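Local coordinates for RagB/SusD family nutrient uptake outer membrane protein (Bacteroides thetaiotaomicron, PDB 7KV3) that probably binds beta-glucan oligosaccharides at the outer membrane and passes them on for nutrient uptake, at residues Y67-L72 with T297-L302; D86-N91 with T366-T371; S304-P309 with R317-C322. All coordinates share one frame; numbering follows the deposited sequence.

Contact 1: residues Y67-L72 with T297-L302; sequences YNPVNL and TALPTL. With BGC (beta-D-glucopyranose), chain B.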
loop_
_atom_site.group_PDB
_atom_site.type_symbol
_atom_site.label_atom_id
_atom_site.label_comp_id
_atom_site.label_asym_id
_atom_site.label_seq_id
_atom_site.Cartn_x
_atom_site.Cartn_y
_atom_site.Cartn_z
ATOM N N TYR A 67 1.963 -15.065 -2.119
ATOM C CA TYR A 67 1.652 -13.983 -1.151
ATOM C C TYR A 67 2.490 -12.763 -1.552
ATOM O O TYR A 67 3.684 -12.799 -1.345
ATOM C CB TYR A 67 2.003 -14.415 0.273
ATOM C CG TYR A 67 1.384 -15.702 0.742
ATOM C CD1 TYR A 67 0.095 -15.722 1.219
ATOM C CD2 TYR A 67 2.094 -16.896 0.758
ATOM C CE1 TYR A 67 -0.500 -16.890 1.655
ATOM C CE2 TYR A 67 1.509 -18.085 1.175
ATOM C CZ TYR A 67 0.202 -18.081 1.621
ATOM O OH TYR A 67 -0.422 -19.204 2.087
ATOM N N ASN A 68 1.893 -11.759 -2.187
ATOM C CA ASN A 68 2.604 -10.521 -2.595
ATOM C C ASN A 68 1.827 -9.308 -2.078
ATOM O O ASN A 68 1.509 -8.416 -2.855
ATOM C CB ASN A 68 2.770 -10.451 -4.116
ATOM C CG ASN A 68 3.696 -11.480 -4.743
ATOM O OD1 ASN A 68 3.718 -11.595 -5.957
ATOM N ND2 ASN A 68 4.496 -12.186 -3.971
ATOM N N PRO A 69 1.496 -9.216 -0.764
ATOM C CA PRO A 69 0.713 -8.084 -0.251
ATOM C C PRO A 69 1.513 -6.809 -0.559
ATOM O O PRO A 69 2.647 -6.724 -0.190
ATOM C CB PRO A 69 0.544 -8.322 1.247
ATOM C CG PRO A 69 1.626 -9.367 1.583
ATOM C CD PRO A 69 1.952 -10.110 0.304
ATOM N N VAL A 70 0.928 -5.886 -1.312
ATOM C CA VAL A 70 1.699 -4.851 -2.039
ATOM C C VAL A 70 2.354 -3.877 -1.039
ATOM O O VAL A 70 3.429 -3.338 -1.384
ATOM C CB VAL A 70 0.802 -4.135 -3.049
ATOM C CG1 VAL A 70 -0.406 -3.475 -2.369
ATOM C CG2 VAL A 70 1.617 -3.128 -3.833
ATOM N N ASN A 71 1.719 -3.610 0.111
ATOM C CA ASN A 71 2.268 -2.725 1.171
ATOM C C ASN A 71 3.564 -3.342 1.705
ATOM O O ASN A 71 4.588 -2.612 1.742
ATOM C CB ASN A 71 1.247 -2.442 2.279
ATOM C CG ASN A 71 0.658 -3.670 2.937
ATOM O OD1 ASN A 71 0.313 -4.637 2.265
ATOM N ND2 ASN A 71 0.503 -3.625 4.257
ATOM N N LEU A 72 3.564 -4.641 2.035
ATOM C CA LEU A 72 4.760 -5.326 2.603
ATOM C C LEU A 72 5.855 -5.512 1.550
ATOM O O LEU A 72 7.010 -5.416 1.921
ATOM C CB LEU A 72 4.371 -6.688 3.172
ATOM C CG LEU A 72 3.374 -6.696 4.322
ATOM C CD1 LEU A 72 3.252 -8.113 4.855
ATOM C CD2 LEU A 72 3.770 -5.763 5.456
ATOM N N THR A 297 -8.772 -10.800 3.455
ATOM C CA THR A 297 -7.320 -10.673 3.161
ATOM C C THR A 297 -6.573 -11.745 3.943
ATOM O O THR A 297 -7.013 -12.077 5.054
ATOM C CB THR A 297 -6.784 -9.252 3.429
ATOM O OG1 THR A 297 -5.359 -9.229 3.306
ATOM C CG2 THR A 297 -7.158 -8.691 4.785
ATOM N N ALA A 298 -5.444 -12.184 3.389
ATOM C CA ALA A 298 -4.445 -13.077 4.018
ATOM C C ALA A 298 -3.481 -12.307 4.915
ATOM O O ALA A 298 -2.789 -12.964 5.733
ATOM C CB ALA A 298 -3.672 -13.794 2.937
ATOM N N LEU A 299 -3.453 -10.973 4.822
ATOM C CA LEU A 299 -2.378 -10.156 5.438
ATOM C C LEU A 299 -2.242 -10.448 6.924
ATOM O O LEU A 299 -1.133 -10.695 7.373
ATOM C CB LEU A 299 -2.583 -8.663 5.161
ATOM C CG LEU A 299 -1.525 -7.741 5.759
ATOM C CD1 LEU A 299 -0.134 -8.207 5.371
ATOM C CD2 LEU A 299 -1.741 -6.295 5.329
ATOM N N PRO A 300 -3.280 -10.355 7.780
ATOM C CA PRO A 300 -3.058 -10.597 9.208
ATOM C C PRO A 300 -2.577 -12.007 9.573
ATOM O O PRO A 300 -1.964 -12.124 10.611
ATOM C CB PRO A 300 -4.439 -10.370 9.824
ATOM C CG PRO A 300 -5.121 -9.437 8.834
ATOM C CD PRO A 300 -4.676 -9.973 7.491
ATOM N N THR A 301 -2.865 -13.026 8.763
ATOM C CA THR A 301 -2.365 -14.407 8.992
ATOM C C THR A 301 -0.850 -14.397 8.774
ATOM O O THR A 301 -0.126 -14.967 9.596
ATOM C CB THR A 301 -3.012 -15.430 8.055
ATOM O OG1 THR A 301 -4.419 -15.393 8.251
ATOM C CG2 THR A 301 -2.522 -16.835 8.304
ATOM N N LEU A 302 -0.384 -13.707 7.732
ATOM C CA LEU A 302 1.062 -13.649 7.416
ATOM C C LEU A 302 1.846 -13.065 8.609
ATOM O O LEU A 302 2.914 -13.626 8.938
ATOM C CB LEU A 302 1.278 -12.824 6.142
ATOM C CG LEU A 302 0.876 -13.497 4.837
ATOM C CD1 LEU A 302 0.715 -12.457 3.727
ATOM C CD2 LEU A 302 1.892 -14.563 4.435
HETATM C C2 BGC B . -0.716 -24.120 3.922
HETATM C C3 BGC B . 0.205 -22.929 3.784
HETATM C C4 BGC B . 0.471 -22.611 2.315
HETATM C C5 BGC B . -0.858 -22.528 1.575
HETATM C C6 BGC B . -0.646 -22.239 0.101
HETATM C C1 BGC B . -2.000 -23.932 3.085
HETATM O O2 BGC B . -1.161 -24.216 5.247
HETATM O O3 BGC B . 1.458 -23.171 4.393
HETATM O O4 BGC B . 1.181 -21.373 2.236
HETATM O O5 BGC B . -1.611 -23.736 1.726
HETATM O O6 BGC B . 0.010 -23.342 -0.545
#
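Leu-302 and Tyr-67 meet over a ring face, in a buried contact of the SusD fold that sets the start of helix 70-75 against helix 299-303 beside a bound glucose. CD2 of Leu-302 lies 4.1 Å from the centroid of the Tyr-67 ring and 24° off its normal, a CH-pi contact offset toward CG and CD1. The other branch of the same leucine, CD1, reaches toward the Pro-69 ring and touches its CG at 3.9 Å. Leu-299 forms the second half of the interface, extending toward helix 70-75 because chi1 of 180° sets its CG opposite the backbone N, and divides its methyls between two partners. CD1 presses against Leu-72 CD1 at 3.4 Å, tighter than ordinary van der Waals contact, while CD2 lies 3.6 Å from Asn-71 ND2. That amide's polar partner is the carbonyl oxygen of Gly-459. At the helix entrance, Leu-299 N donates to Thr-297 OG1, a capping bond with an N-H...O angle of 167°. No hydrogen bond joins the two segments. The polar end of Tyr-67 turns to the sugar instead: its OH donates to O4 of the chain B glucose at 2.7 Å, with O4 near the ring plane at its edge.

Contact 2: residues D86-N91 with T366-T371; sequences DSKTDN and TRYQDT. With BGC (beta-D-glucopyranose), chain C.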
loop_
_atom_site.group_PDB
_atom_site.type_symbol
_atom_site.label_atom_id
_atom_site.label_comp_id
_atom_site.label_asym_id
_atom_site.label_seq_id
_atom_site.Cartn_x
_atom_site.Cartn_y
_atom_site.Cartn_z
ATOM N N ASP A 86 9.493 -18.928 8.832
ATOM C CA ASP A 86 10.237 -20.053 9.453
ATOM C C ASP A 86 11.743 -19.830 9.310
ATOM O O ASP A 86 12.464 -20.180 10.234
ATOM C CB ASP A 86 9.838 -21.408 8.884
ATOM C CG ASP A 86 10.722 -22.526 9.421
ATOM O OD1 ASP A 86 10.555 -22.878 10.607
ATOM O OD2 ASP A 86 11.621 -22.973 8.670
ATOM N N SER A 87 12.201 -19.245 8.205
ATOM C CA SER A 87 13.639 -19.043 7.903
ATOM C C SER A 87 13.754 -18.170 6.659
ATOM O O SER A 87 12.708 -17.757 6.141
ATOM C CB SER A 87 14.330 -20.370 7.664
ATOM O OG SER A 87 13.946 -20.868 6.387
ATOM N N LYS A 88 14.964 -18.031 6.121
ATOM C CA LYS A 88 15.233 -17.251 4.886
ATOM C C LYS A 88 14.678 -17.963 3.645
ATOM O O LYS A 88 14.670 -17.326 2.589
ATOM C CB LYS A 88 16.732 -17.023 4.699
ATOM C CG LYS A 88 17.440 -16.284 5.820
ATOM C CD LYS A 88 18.954 -16.317 5.666
ATOM C CE LYS A 88 19.434 -15.356 4.601
ATOM N NZ LYS A 88 20.914 -15.264 4.583
ATOM N N THR A 89 14.248 -19.224 3.729
ATOM C CA THR A 89 13.691 -19.953 2.565
ATOM C C THR A 89 12.162 -19.960 2.645
ATOM O O THR A 89 11.538 -20.416 1.654
ATOM C CB THR A 89 14.301 -21.356 2.434
ATOM O OG1 THR A 89 13.884 -22.175 3.524
ATOM C CG2 THR A 89 15.811 -21.319 2.378
ATOM N N ASP A 90 11.570 -19.433 3.727
ATOM C CA ASP A 90 10.094 -19.267 3.816
ATOM C C ASP A 90 9.708 -17.958 3.097
ATOM O O ASP A 90 10.110 -16.897 3.570
ATOM C CB ASP A 90 9.655 -19.347 5.285
ATOM C CG ASP A 90 8.182 -19.663 5.466
ATOM O OD1 ASP A 90 7.483 -19.837 4.425
ATOM O OD2 ASP A 90 7.716 -19.668 6.634
ATOM N N ASN A 91 8.941 -18.017 2.003
ATOM C CA ASN A 91 8.716 -16.862 1.082
ATOM C C ASN A 91 10.102 -16.296 0.721
ATOM O O ASN A 91 10.355 -15.121 0.981
ATOM C CB ASN A 91 7.781 -15.790 1.671
ATOM C CG ASN A 91 6.304 -16.136 1.592
ATOM O OD1 ASN A 91 5.840 -16.704 0.598
ATOM N ND2 ASN A 91 5.538 -15.758 2.610
ATOM N N THR A 366 8.421 -18.229 18.753
ATOM C CA THR A 366 9.328 -17.265 18.106
ATOM C C THR A 366 9.753 -17.904 16.784
ATOM O O THR A 366 10.046 -19.102 16.783
ATOM C CB THR A 366 10.495 -16.887 19.028
ATOM O OG1 THR A 366 11.275 -18.053 19.313
ATOM C CG2 THR A 366 10.030 -16.272 20.333
ATOM N N ARG A 367 9.687 -17.140 15.702
ATOM C CA ARG A 367 10.171 -17.555 14.366
ATOM C C ARG A 367 11.392 -16.694 14.038
ATOM O O ARG A 367 11.875 -16.003 14.902
ATOM C CB ARG A 367 9.004 -17.497 13.360
ATOM C CG ARG A 367 8.341 -18.856 13.129
ATOM C CD ARG A 367 7.309 -18.843 12.014
ATOM N NE ARG A 367 7.038 -20.187 11.520
ATOM C CZ ARG A 367 6.346 -20.469 10.421
ATOM N NH1 ARG A 367 5.810 -19.494 9.706
ATOM N NH2 ARG A 367 6.164 -21.726 10.047
ATOM N N TYR A 368 11.823 -16.704 12.789
ATOM C CA TYR A 368 13.042 -16.020 12.302
ATOM C C TYR A 368 12.900 -14.500 12.477
ATOM O O TYR A 368 11.818 -13.931 12.140
ATOM C CB TYR A 368 13.283 -16.486 10.865
ATOM C CG TYR A 368 14.518 -15.916 10.244
ATOM C CD1 TYR A 368 15.742 -16.091 10.854
ATOM C CD2 TYR A 368 14.462 -15.235 9.035
ATOM C CE1 TYR A 368 16.893 -15.570 10.286
ATOM C CE2 TYR A 368 15.609 -14.734 8.440
ATOM C CZ TYR A 368 16.829 -14.901 9.074
ATOM O OH TYR A 368 17.975 -14.394 8.536
ATOM N N GLN A 369 13.955 -13.868 13.024
ATOM C CA GLN A 369 14.066 -12.392 13.195
ATOM C C GLN A 369 13.020 -11.888 14.204
ATOM O O GLN A 369 12.711 -10.678 14.194
ATOM C CB GLN A 369 13.964 -11.705 11.833
ATOM C CG GLN A 369 15.038 -12.181 10.866
ATOM C CD GLN A 369 14.898 -11.637 9.467
ATOM O OE1 GLN A 369 13.794 -11.540 8.938
ATOM N NE2 GLN A 369 16.019 -11.305 8.843
ATOM N N ASP A 370 12.544 -12.756 15.091
ATOM C CA ASP A 370 11.610 -12.392 16.179
ATOM C C ASP A 370 12.215 -11.238 16.978
ATOM O O ASP A 370 13.441 -11.266 17.216
ATOM C CB ASP A 370 11.380 -13.550 17.155
ATOM C CG ASP A 370 10.398 -13.191 18.250
ATOM O OD1 ASP A 370 9.186 -13.038 17.919
ATOM O OD2 ASP A 370 10.857 -13.017 19.403
ATOM N N THR A 371 11.393 -10.269 17.373
ATOM C CA THR A 371 11.804 -9.110 18.211
ATOM C C THR A 371 10.902 -9.021 19.439
ATOM O O THR A 371 11.252 -8.266 20.321
ATOM C CB THR A 371 11.684 -7.799 17.414
ATOM O OG1 THR A 371 10.324 -7.639 16.956
ATOM C CG2 THR A 371 12.647 -7.781 16.247
HETATM C C2 BGC C . 3.064 -23.019 6.145
HETATM C C3 BGC C . 3.797 -22.002 7.007
HETATM C C4 BGC C . 4.403 -20.954 6.105
HETATM C C5 BGC C . 3.312 -20.334 5.208
HETATM C C6 BGC C . 3.835 -19.287 4.206
HETATM C C1 BGC C . 2.029 -22.344 5.269
HETATM O O2 BGC C . 2.330 -23.907 6.974
HETATM O O3 BGC C . 4.776 -22.704 7.788
HETATM O O4 BGC C . 5.013 -19.981 6.931
HETATM O O5 BGC C . 2.677 -21.383 4.472
HETATM O O6 BGC C . 5.047 -19.717 3.590
#
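A glucose-binding site brings two loops together here, with Arg-367 packing against Asp-86 while it and Asp-90 grip the same sugar. The Arg-367 chain runs extended from CG to NE and brings its guanidinium to the chain C glucose: NH2 donates to O3 at 2.8 Å and NH1 to O4 at 2.9 Å, with O3 close to the guanidinium plane at its edge. The Asp-90 carboxylate accepts two sugar hydroxyls, O6 at OD1 (2.6 Å) and O4 at OD2 (2.7 Å). O4 therefore gives a proton to the acid and receives one from the arginine. The direct link between the charges is a long salt bridge, Asp-90 OD2 to Arg-367 NH1 at 3.6 Å, with the oxygen well outside the guanidinium plane. Asp-86 N helps fix the acid, donating to the anti lone pair of Asp-90 OD2 with an N-H...O angle of 169°, and the Asp-86 backbone also lies over one guanidinium face. Further out, Tyr-368, its CG anti to the backbone N (chi1 -178°), crosses the Lys-88 chain, whose CG comes 3.4 Å from the tyrosine OH. Within loop 86-91, Thr-89 N donates to Ser-87 OG, an ST turn, and residues 87 to 90 form a type I beta turn. Loop 86-91 leads directly into helix 92-98, and loop 366-371, which follows helix 346-356, ends just before strand 373-375.

Contact 3: residues S304-P309 with R317-C322; sequences SPYIWP and RGWGFC. With BGC (beta-D-glucopyranose), chain C.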
loop_
_atom_site.group_PDB
_atom_site.type_symbol
_atom_site.label_atom_id
_atom_site.label_comp_id
_atom_site.label_asym_id
_atom_site.label_seq_id
_atom_site.Cartn_x
_atom_site.Cartn_y
_atom_site.Cartn_z
ATOM N N SER A 304 1.035 -12.090 11.980
ATOM C CA SER A 304 0.711 -12.269 13.411
ATOM C C SER A 304 1.579 -13.388 13.993
ATOM O O SER A 304 2.190 -14.155 13.243
ATOM C CB SER A 304 -0.763 -12.444 13.560
ATOM O OG SER A 304 -1.412 -11.258 13.074
ATOM N N PRO A 305 1.771 -13.424 15.333
ATOM C CA PRO A 305 2.740 -14.331 15.975
ATOM C C PRO A 305 2.387 -15.820 15.823
ATOM O O PRO A 305 1.219 -16.149 15.899
ATOM C CB PRO A 305 2.705 -13.967 17.468
ATOM C CG PRO A 305 1.916 -12.673 17.559
ATOM C CD PRO A 305 1.087 -12.559 16.299
ATOM N N TYR A 306 3.380 -16.660 15.552
ATOM C CA TYR A 306 3.204 -18.110 15.266
ATOM C C TYR A 306 2.768 -18.822 16.547
ATOM O O TYR A 306 3.416 -18.742 17.566
ATOM C CB TYR A 306 4.468 -18.694 14.634
ATOM C CG TYR A 306 4.370 -20.115 14.120
ATOM C CD1 TYR A 306 3.454 -20.472 13.148
ATOM C CD2 TYR A 306 5.240 -21.098 14.574
ATOM C CE1 TYR A 306 3.408 -21.762 12.637
ATOM C CE2 TYR A 306 5.193 -22.392 14.090
ATOM C CZ TYR A 306 4.275 -22.724 13.116
ATOM O OH TYR A 306 4.186 -24.005 12.667
ATOM N N ILE A 307 1.617 -19.469 16.504
ATOM C CA ILE A 307 1.041 -20.242 17.645
ATOM C C ILE A 307 0.907 -19.316 18.851
ATOM O O ILE A 307 1.098 -19.745 19.984
ATOM C CB ILE A 307 1.836 -21.529 17.937
ATOM C CG1 ILE A 307 2.196 -22.252 16.639
ATOM C CG2 ILE A 307 1.032 -22.444 18.848
ATOM C CD1 ILE A 307 3.107 -23.450 16.799
ATOM N N TRP A 308 0.488 -18.085 18.592
ATOM C CA TRP A 308 -0.151 -17.218 19.605
ATOM C C TRP A 308 -1.371 -17.940 20.187
ATOM O O TRP A 308 -2.131 -18.581 19.461
ATOM C CB TRP A 308 -0.535 -15.865 18.978
ATOM C CG TRP A 308 -1.121 -14.915 19.970
ATOM C CD1 TRP A 308 -2.443 -14.699 20.221
ATOM C CD2 TRP A 308 -0.392 -14.101 20.896
ATOM N NE1 TRP A 308 -2.583 -13.793 21.236
ATOM C CE2 TRP A 308 -1.345 -13.398 21.662
ATOM C CE3 TRP A 308 0.971 -13.885 21.144
ATOM C CZ2 TRP A 308 -0.986 -12.501 22.662
ATOM C CZ3 TRP A 308 1.323 -12.986 22.126
ATOM C CH2 TRP A 308 0.359 -12.317 22.887
ATOM N N PRO A 309 -1.604 -17.833 21.508
ATOM C CA PRO A 309 -2.835 -18.330 22.128
ATOM C C PRO A 309 -4.051 -17.448 21.802
ATOM O O PRO A 309 -4.259 -16.430 22.487
ATOM C CB PRO A 309 -2.519 -18.270 23.620
ATOM C CG PRO A 309 -1.527 -17.151 23.736
ATOM C CD PRO A 309 -0.697 -17.193 22.477
ATOM N N ARG A 317 -3.428 -15.779 16.028
ATOM C CA ARG A 317 -2.105 -16.273 15.591
ATOM C C ARG A 317 -1.904 -16.035 14.092
ATOM O O ARG A 317 -2.870 -15.817 13.370
ATOM C CB ARG A 317 -2.002 -17.760 15.903
ATOM C CG ARG A 317 -2.924 -18.637 15.075
ATOM C CD ARG A 317 -2.914 -20.012 15.729
ATOM N NE ARG A 317 -3.905 -20.906 15.162
ATOM C CZ ARG A 317 -4.985 -21.337 15.794
ATOM N NH1 ARG A 317 -5.234 -20.965 17.041
ATOM N NH2 ARG A 317 -5.800 -22.175 15.175
ATOM N N GLY A 318 -0.661 -16.111 13.649
ATOM C CA GLY A 318 -0.298 -16.080 12.227
ATOM C C GLY A 318 0.974 -16.841 11.989
ATOM O O GLY A 318 1.233 -17.807 12.733
ATOM N N TRP A 319 1.732 -16.431 10.980
ATOM C CA TRP A 319 2.943 -17.162 10.538
ATOM C C TRP A 319 4.226 -16.394 10.890
ATOM O O TRP A 319 5.292 -16.824 10.463
ATOM C CB TRP A 319 2.818 -17.512 9.052
ATOM C CG TRP A 319 1.710 -18.477 8.710
ATOM C CD1 TRP A 319 1.207 -19.489 9.477
ATOM C CD2 TRP A 319 0.975 -18.538 7.478
ATOM N NE1 TRP A 319 0.204 -20.150 8.811
ATOM C CE2 TRP A 319 0.048 -19.601 7.581
ATOM C CE3 TRP A 319 1.018 -17.806 6.296
ATOM C CZ2 TRP A 319 -0.837 -19.935 6.562
ATOM C CZ3 TRP A 319 0.166 -18.153 5.270
ATOM C CH2 TRP A 319 -0.746 -19.199 5.405
ATOM N N GLY A 320 4.156 -15.337 11.696
ATOM C CA GLY A 320 5.347 -14.599 12.160
ATOM C C GLY A 320 6.169 -13.939 11.059
ATOM O O GLY A 320 7.414 -13.852 11.206
ATOM N N PHE A 321 5.547 -13.463 9.984
ATOM C CA PHE A 321 6.240 -12.617 8.988
ATOM C C PHE A 321 6.201 -11.158 9.464
ATOM O O PHE A 321 5.345 -10.808 10.281
ATOM C CB PHE A 321 5.644 -12.778 7.589
ATOM C CG PHE A 321 6.015 -14.068 6.903
ATOM C CD1 PHE A 321 7.184 -14.174 6.162
ATOM C CD2 PHE A 321 5.188 -15.168 6.982
ATOM C CE1 PHE A 321 7.514 -15.362 5.520
ATOM C CE2 PHE A 321 5.500 -16.351 6.325
ATOM C CZ PHE A 321 6.674 -16.448 5.605
ATOM N N CYS A 322 7.152 -10.363 8.972
ATOM C CA CYS A 322 7.300 -8.902 9.224
ATOM C C CYS A 322 7.179 -8.579 10.709
ATOM O O CYS A 322 6.332 -7.782 11.108
ATOM C CB CYS A 322 6.308 -8.134 8.363
ATOM S SG CYS A 322 6.660 -8.448 6.623
HETATM C C2 BGC C . 3.064 -23.019 6.145
HETATM C C3 BGC C . 3.797 -22.002 7.007
HETATM C C4 BGC C . 4.403 -20.954 6.105
HETATM C C5 BGC C . 3.312 -20.334 5.208
HETATM C C6 BGC C . 3.835 -19.287 4.206
HETATM C C1 BGC C . 2.029 -22.344 5.269
HETATM O O2 BGC C . 2.330 -23.907 6.974
HETATM O O3 BGC C . 4.776 -22.704 7.788
HETATM O O4 BGC C . 5.013 -19.981 6.931
HETATM O O5 BGC C . 2.677 -21.383 4.472
HETATM O O6 BGC C . 5.047 -19.717 3.590
HETATM O O HOH W 1 0.046 -19.873 14.081
#
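Ser-304 and Gly-320 are joined by one of two backbone hydrogen bonds between these loops: Gly-320 N donates to Ser-304 O at 2.8 Å. The other runs from Gly-318 N to Pro-305 O at 2.9 Å. Gly-318 sits so close to Ser-304 N that a side chain there would collide with it, and Gly-320 takes a positive phi of 62°, a conformation that glycine adopts readily. A softer polar contact adds to these bonds: Tyr-306 CA points its hydrogen at Gly-318 O, 3.2 Å away with an angle of 160° at the hydrogen. A water forms a hydrogen-bonded bridge from the same oxygen to Ile-307 N, donating to Gly-318 O at 2.7 Å and accepting from Ile-307 N at 2.9 Å. Apolar contact is modest. Trp-308 CB lies 3.9 Å from Arg-317 CB, while the indole turns away and bonds through NE1 to Thr-312 O. The Tyr-306 ring brings CD1 to the edge of the Trp-319 indole. A cation-pi contact links the Tyr-306 ring to Arg-367 of contact 2. The remaining contacts are with sugar. Trp-319 holds CG anti to its carbonyl carbon (chi1 -65°), which turns one indole face to the chain C glucose; C5 lies over the benzene half, 3.6 Å from CE3. Phe-321 presents its edge to the same sugar, CE2 being 3.7 Å from O4. If Trp-319 were replaced by an alanine, the C5 side of the glucose would probably lose its aromatic floor and the sugar would be freer to tilt. An indole face stacked on a pyranose is the aromatic platform characteristic of carbohydrate-binding sites; here Asp-90 and Arg-367 add hydrogen bonds to the same sugar.

How the contacts relate
The three contacts each lend residues to one probable glucan-binding site. O3 of the chain B glucose lies within covalent bonding distance of C1 of the chain C glucose, consistent with a beta-1,3 link; contact 1 touches the first sugar through Tyr-67, and contacts 2 and 3 bind the second. Trp-319 is the hub: its backbone N lies 2.7 Å from Thr-301 O of contact 1 and its O 2.8 Å from Arg-367 NH1 of contact 2, both probable hydrogen bonds. Its CH2 also comes 3.3 Å from Tyr-67 OH. Centres of contacts 2 and 3 are about 11 Å apart, those of 1 and 3 about 13 Å. Along the chain, contact 3 is nested inside the loop that contact 2 closes.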